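ABC transporter, ATP binding protein (Sulfolobus solfataricus, PDB 1OXX) hydrolyses ATP to power glucose uptake, serving as the nucleotide-binding subunit of an archaeal ABC sugar transporter. Local coordinates at residues V87-W91 and E166-N170. The protein carries 1 engineered substitution. Numbering follows the deposited sequence.
Sequences VFQTW and EPFSN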
ATOM      1  N   VAL A  87       6.682  11.142   7.939  1.00  6.48           N
ATOM      2  CA  VAL A  87       6.110  10.281   8.973  1.00  9.41           C
ATOM      3  C   VAL A  87       6.595   8.906   8.584  1.00  7.85           C
ATOM      4  O   VAL A  87       6.012   8.272   7.706  1.00  9.45           O
ATOM      5  CB  VAL A  87       4.601  10.276   8.982  1.00 14.17           C
ATOM      6  CG1 VAL A  87       4.105   9.320  10.047  1.00 18.74           C
ATOM      7  CG2 VAL A  87       4.075  11.681   9.228  1.00 14.10           C
ATOM      8  N   PHE A  88       7.670   8.473   9.215  1.00 11.99           N
ATOM      9  CA  PHE A  88       8.328   7.225   8.850  1.00  8.26           C
ATOM     10  C   PHE A  88       8.344   6.339  10.070  1.00 15.23           C
ATOM     11  O   PHE A  88       8.746   6.772  11.145  1.00 14.84           O
ATOM     12  CB  PHE A  88       9.781   7.464   8.432  1.00 12.58           C
ATOM     13  CG  PHE A  88       9.971   8.184   7.116  1.00 12.31           C
ATOM     14  CD1 PHE A  88       8.919   8.462   6.266  1.00 12.52           C
ATOM     15  CD2 PHE A  88      11.246   8.576   6.735  1.00 22.37           C
ATOM     16  CE1 PHE A  88       9.137   9.102   5.068  1.00 15.21           C
ATOM     17  CE2 PHE A  88      11.463   9.221   5.536  1.00 21.77           C
ATOM     18  CZ  PHE A  88      10.413   9.474   4.703  1.00 15.84           C
ATOM     19  N   GLN A  89       7.963   5.084   9.896  1.00 11.57           N
ATOM     20  CA  GLN A  89       7.952   4.153  11.016  1.00 17.01           C
ATOM     21  C   GLN A  89       9.320   4.138  11.704  1.00 14.78           C
ATOM     22  O   GLN A  89       9.404   4.020  12.929  1.00 22.13           O
ATOM     23  CB  GLN A  89       7.560   2.751  10.547  1.00 19.24           C
ATOM     24  CG  GLN A  89       7.469   1.750  11.699  1.00 25.93           C
ATOM     25  CD  GLN A  89       6.863   0.417  11.298  1.00 40.26           C
ATOM     26  OE1 GLN A  89       5.977  -0.096  11.985  1.00 36.14           O
ATOM     27  NE2 GLN A  89       7.343  -0.154  10.197  1.00 26.17           N
ATOM     28  N   THR A  90      10.381   4.294  10.917  1.00 17.07           N
ATOM     29  CA  THR A  90      11.751   4.266  11.428  1.00 16.78           C
ATOM     30  C   THR A  90      12.244   5.588  12.015  1.00 20.13           C
ATOM     31  O   THR A  90      13.376   5.651  12.507  1.00 22.46           O
ATOM     32  CB  THR A  90      12.718   3.848  10.311  1.00 22.16           C
ATOM     33  OG1 THR A  90      12.539   4.701   9.176  1.00 21.39           O
ATOM     34  CG2 THR A  90      12.377   2.457   9.789  1.00 24.50           C
ATOM     35  N   TRP A  91      11.432   6.640  11.930  1.00 18.03           N
ATOM     36  CA  TRP A  91      11.797   7.927  12.532  1.00 15.68           C
ATOM     37  C   TRP A  91      10.968   8.125  13.793  1.00 16.05           C
ATOM     38  O   TRP A  91       9.877   8.680  13.753  1.00 14.22           O
ATOM     39  CB  TRP A  91      11.549   9.096  11.579  1.00 17.99           C
ATOM     40  CG  TRP A  91      12.054  10.405  12.115  1.00 14.26           C
ATOM     41  CD1 TRP A  91      13.037  10.580  13.047  1.00 14.50           C
ATOM     42  CD2 TRP A  91      11.613  11.715  11.749  1.00 17.86           C
ATOM     43  NE1 TRP A  91      13.246  11.918  13.274  1.00 15.31           N
ATOM     44  CE2 TRP A  91      12.380  12.641  12.494  1.00 26.78           C
ATOM     45  CE3 TRP A  91      10.647  12.209  10.864  1.00 13.26           C
ATOM     46  CZ2 TRP A  91      12.209  14.023  12.383  1.00 22.67           C
ATOM     47  CZ3 TRP A  91      10.480  13.575  10.753  1.00 14.36           C
ATOM     48  CH2 TRP A  91      11.257  14.472  11.507  1.00 21.89           C
ATOM     49  N   GLU A 166       5.093   3.338   5.862  1.00 10.03           N
ATOM     50  CA  GLU A 166       4.537   2.444   6.881  1.00 11.75           C
ATOM     51  C   GLU A 166       4.051   3.245   8.069  1.00 16.54           C
ATOM     52  O   GLU A 166       4.355   2.919   9.217  1.00 17.14           O
ATOM     53  CB  GLU A 166       5.596   1.452   7.370  1.00 21.33           C
ATOM     54  CG  GLU A 166       6.023   0.426   6.353  1.00 14.81           C
ATOM     55  CD  GLU A 166       4.986  -0.659   6.145  1.00 20.79           C
ATOM     56  OE1 GLU A 166       4.243  -0.961   7.104  1.00 28.81           O
ATOM     57  OE2 GLU A 166       4.920  -1.209   5.028  1.00 19.25           O
ATOM     58  N   PRO A 167       3.275   4.287   7.810  1.00 11.85           N
ATOM     59  CA  PRO A 167       2.936   5.265   8.849  1.00 14.37           C
ATOM     60  C   PRO A 167       2.012   4.783   9.958  1.00 22.24           C
ATOM     61  O   PRO A 167       1.940   5.477  10.985  1.00 22.17           O
ATOM     62  CB  PRO A 167       2.198   6.339   8.065  1.00 13.39           C
ATOM     63  CG  PRO A 167       1.583   5.587   6.968  1.00 12.96           C
ATOM     64  CD  PRO A 167       2.669   4.644   6.519  1.00 13.78           C
ATOM     65  N   PHE A 168       1.313   3.665   9.764  1.00 13.63           N
ATOM     66  CA  PHE A 168       0.317   3.222  10.746  1.00 13.68           C
ATOM     67  C   PHE A 168       0.684   1.904  11.372  1.00 18.90           C
ATOM     68  O   PHE A 168      -0.087   1.327  12.140  1.00 14.20           O
ATOM     69  CB  PHE A 168      -1.045   3.094  10.065  1.00 12.52           C
ATOM     70  CG  PHE A 168      -1.396   4.270   9.231  1.00  9.37           C
ATOM     71  CD1 PHE A 168      -1.614   4.135   7.881  1.00 10.11           C
ATOM     72  CD2 PHE A 168      -1.470   5.537   9.802  1.00 10.92           C
ATOM     73  CE1 PHE A 168      -1.909   5.234   7.108  1.00 13.51           C
ATOM     74  CE2 PHE A 168      -1.767   6.612   9.045  1.00 12.40           C
ATOM     75  CZ  PHE A 168      -2.001   6.466   7.693  1.00 13.23           C
ATOM     76  N   SER A 169       1.876   1.428  11.054  1.00 15.08           N
ATOM     77  CA  SER A 169       2.274   0.096  11.479  1.00 23.31           C
ATOM     78  C   SER A 169       2.625  -0.023  12.957  1.00 22.98           C
ATOM     79  O   SER A 169       2.770  -1.128  13.453  1.00 20.29           O
ATOM     80  CB  SER A 169       3.407  -0.411  10.585  1.00 26.13           C
ATOM     81  OG  SER A 169       2.995  -0.374   9.220  1.00 24.04           O
ATOM     82  N   ASN A 170       2.742   1.094  13.670  1.00 20.03           N
ATOM     83  CA  ASN A 170       3.009   1.033  15.110  1.00 24.39           C
ATOM     84  C   ASN A 170       1.716   0.866  15.895  1.00 22.61           C
ATOM     85  O   ASN A 170       1.725   0.519  17.072  1.00 23.99           O
ATOM     86  CB  ASN A 170       3.695   2.311  15.598  1.00 18.60           C
ATOM     87  CG  ASN A 170       5.166   2.358  15.248  1.00 26.59           C
ATOM     88  OD1 ASN A 170       5.750   1.361  14.835  1.00 26.48           O
ATOM     89  ND2 ASN A 170       5.771   3.530  15.407  1.00 39.63           N
TER
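Gln89 lays its extended side chain across the turn formed by Glu166 to Ser169, with more of its surface buried against 166-170 than any other residue of 87-91. CG stands anti to the backbone N (chi1 -177°), which carries the chain past Glu166 toward Ser169 and Asn170. At the near end, Gln89 CB lies 3.5 Å from Glu166 O. Farther out, the planes of the Gln89 amide and the Glu166 carboxylate are only 19° apart. The amide group itself reaches Ser169 CB and the Asn170 side chain; since both terminal amides are probably turned over in the model, which of their atoms face each other is uncertain. Deeper in the fold, Val87 CG1 meets Pro167 CB at 4.1 Å, the two side chains crossing at about a right angle. Backbone bonds from Val87 and Gln89 to Asp165 tie the strand 84-88 edge to strand 161-165. Within the Glu166-Ser169 turn, Ser169 OG donates to Glu166 OE1 at 2.5 Å, nearly along the C-O axis, while His199 bonds OE2. Each carboxylate oxygen thus has a partner, which should restrain rotation of the group. Topologically, Gln89 occupies the Q-loop and Glu166 directly follows the Walker B strand. With both inferred to bind ATP and Glu166 about 5 Å from Lys44 between side chains, the chemistry is consistent with a polar Q-loop amide and a restrained carboxylate lining one nucleotide site.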